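Local coordinates for blue-light-activated histidine kinase 2 (Erythrobacter litoralis HTCC2594, PDB 4R38), which senses blue light through a flavin-binding LOV domain, the part described here, and acts as a histidine kinase involved in increased bacterial virulence upon exposure to light, at residues A80-E85 with C117-V121. Sequence-based numbering, arbitrary orientation.
Sequences AIRNCE and CRYFV. With RBF (riboflavin), chain E.
In this PAS-fold LOV domain a disulfide joins the turn ending helix 71-82 to the loop leading into central strand 119-128, and the ring of Phe120, on that strand, packs against the same turn. The helix ends in a Schellman motif: hydrogen bonds run from Glu85 N to Ala80 O (2.9 Å) and Cys84 N to Ile81 O (3.3 Å), and Cys84, the C-prime residue, has phi/psi 45/50°. Cys117, also at positive phi (41/67°), directs its CB toward this turn; its SG lies 2.0 Å from Cys84 SG, with both chi1 near 180° (t), chi3 92° and CA atoms 6.4 Å apart. Arg118, its CA-to-CB bond pointing away, forms a salt bridge through NH2 with Asp30, and extended Tyr119 begins the strand. Phe120 (chi1 -112°, between wells) points back at the helix end: CZ is 3.5 Å from Glu85 O, CE1 4.0 Å from Ile81 CG1, and the ring edge meets Cys84 CA, 4.0 Å from CE2. Ile81, Phe120 and Val121 line the riboflavin pocket: C7M lies 3.6 Å from Phe120 O, and Ile81 CD1 3.2 Å from ribityl O3'.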
# COMPACT_ATOMS: atom_id res chain seq x y z
N ALA A 80 -0.80 11.52 -5.30
CA ALA A 80 -1.57 11.65 -4.07
C ALA A 80 -0.63 11.74 -2.84
O ALA A 80 -0.82 12.57 -1.97
CB ALA A 80 -2.52 10.49 -3.94
N ILE A 81 0.39 10.89 -2.80
CA ILE A 81 1.35 10.91 -1.69
C ILE A 81 2.09 12.26 -1.61
O ILE A 81 2.20 12.82 -0.53
CB ILE A 81 2.34 9.75 -1.77
CG1 ILE A 81 1.61 8.44 -1.41
CG2 ILE A 81 3.53 9.96 -0.83
CD1 ILE A 81 2.36 7.19 -1.83
N ARG A 82 2.54 12.78 -2.73
CA ARG A 82 3.26 14.06 -2.76
C ARG A 82 2.39 15.23 -2.30
O ARG A 82 2.88 16.18 -1.70
CB ARG A 82 3.82 14.35 -4.17
CG ARG A 82 4.87 13.35 -4.69
CD ARG A 82 5.64 13.87 -5.92
NE ARG A 82 4.77 14.03 -7.08
CZ ARG A 82 4.46 13.09 -7.97
NH1 ARG A 82 5.00 11.88 -7.91
NH2 ARG A 82 3.61 13.38 -8.94
N ASN A 83 1.09 15.15 -2.58
CA ASN A 83 0.14 16.22 -2.27
C ASN A 83 -0.73 15.93 -1.06
O ASN A 83 -1.75 16.62 -0.82
CB ASN A 83 -0.76 16.50 -3.48
CG ASN A 83 0.00 17.12 -4.62
OD1 ASN A 83 0.28 18.32 -4.61
ND2 ASN A 83 0.35 16.31 -5.62
N CYS A 84 -0.32 14.92 -0.29
CA CYS A 84 -1.02 14.49 0.93
C CYS A 84 -2.54 14.39 0.73
O CYS A 84 -3.33 14.91 1.53
CB CYS A 84 -0.64 15.42 2.08
SG CYS A 84 -1.24 14.83 3.69
N GLU A 85 -2.94 13.69 -0.34
CA GLU A 85 -4.34 13.54 -0.76
C GLU A 85 -4.83 12.10 -0.63
O GLU A 85 -4.06 11.15 -0.72
CB GLU A 85 -4.52 13.94 -2.22
CG GLU A 85 -4.27 15.40 -2.57
CD GLU A 85 -4.39 15.66 -4.08
OE1 GLU A 85 -4.38 14.69 -4.88
OE2 GLU A 85 -4.48 16.85 -4.46
N CYS A 117 1.96 16.11 7.49
CA CYS A 117 1.50 14.89 6.80
C CYS A 117 2.51 13.75 6.75
O CYS A 117 2.99 13.34 5.69
CB CYS A 117 1.05 15.24 5.39
SG CYS A 117 0.35 13.82 4.49
N ARG A 118 2.80 13.20 7.92
CA ARG A 118 3.87 12.23 8.06
C ARG A 118 3.45 10.81 7.73
O ARG A 118 4.24 10.03 7.23
CB ARG A 118 4.38 12.29 9.49
CG ARG A 118 5.36 11.21 9.83
CD ARG A 118 6.09 11.52 11.13
NE ARG A 118 7.28 10.71 11.13
CZ ARG A 118 8.52 11.16 11.08
NH1 ARG A 118 8.80 12.47 11.16
NH2 ARG A 118 9.50 10.27 11.05
N TYR A 119 2.21 10.45 8.05
CA TYR A 119 1.78 9.07 7.92
C TYR A 119 0.64 8.92 6.92
O TYR A 119 -0.26 9.76 6.85
CB TYR A 119 1.30 8.55 9.27
CG TYR A 119 2.35 8.58 10.37
CD1 TYR A 119 3.32 7.57 10.46
CD2 TYR A 119 2.39 9.61 11.28
CE1 TYR A 119 4.27 7.60 11.48
CE2 TYR A 119 3.32 9.65 12.29
CZ TYR A 119 4.28 8.65 12.37
OH TYR A 119 5.22 8.70 13.39
N PHE A 120 0.67 7.81 6.21
CA PHE A 120 -0.38 7.46 5.26
C PHE A 120 -0.88 6.11 5.70
O PHE A 120 -0.10 5.26 6.10
CB PHE A 120 0.17 7.39 3.84
CG PHE A 120 -0.34 8.47 2.92
CD1 PHE A 120 -1.02 8.14 1.76
CD2 PHE A 120 -0.13 9.80 3.21
CE1 PHE A 120 -1.50 9.13 0.93
CE2 PHE A 120 -0.61 10.80 2.37
CZ PHE A 120 -1.28 10.46 1.23
N VAL A 121 -2.19 5.93 5.60
CA VAL A 121 -2.81 4.65 5.86
C VAL A 121 -3.50 4.20 4.60
O VAL A 121 -4.01 5.03 3.83
CB VAL A 121 -3.87 4.72 7.03
CG1 VAL A 121 -5.00 5.70 6.72
CG2 VAL A 121 -4.44 3.34 7.35
N1 RBF E . 1.08 -0.12 -3.90
C2 RBF E . 0.73 -1.37 -4.31
O2 RBF E . 1.08 -1.77 -5.40
N3 RBF E . -0.01 -2.16 -3.48
C4 RBF E . -0.34 -1.78 -2.22
O4 RBF E . -1.01 -2.53 -1.48
C4A RBF E . 0.07 -0.51 -1.74
N5 RBF E . -0.19 -0.08 -0.48
C5A RBF E . 0.23 1.13 -0.07
C6 RBF E . -0.04 1.62 1.24
C7 RBF E . 0.41 2.87 1.66
C7M RBF E . 0.05 3.29 3.11
C8 RBF E . 1.12 3.68 0.78
C8M RBF E . 1.64 5.08 1.12
C9 RBF E . 1.37 3.24 -0.49
C9A RBF E . 0.94 1.96 -0.96
N10 RBF E . 1.25 1.54 -2.24
C10 RBF E . 0.81 0.30 -2.66
C1' RBF E . 1.92 2.40 -3.23
C2' RBF E . 3.44 2.28 -3.34
O2' RBF E . 3.95 2.13 -2.08
C3' RBF E . 3.98 3.55 -3.99
O3' RBF E . 3.73 4.65 -3.17
C4' RBF E . 3.33 3.82 -5.35
O4' RBF E . 3.55 2.76 -6.24
C5' RBF E . 3.86 5.11 -5.96
O5' RBF E . 5.27 5.03 -6.11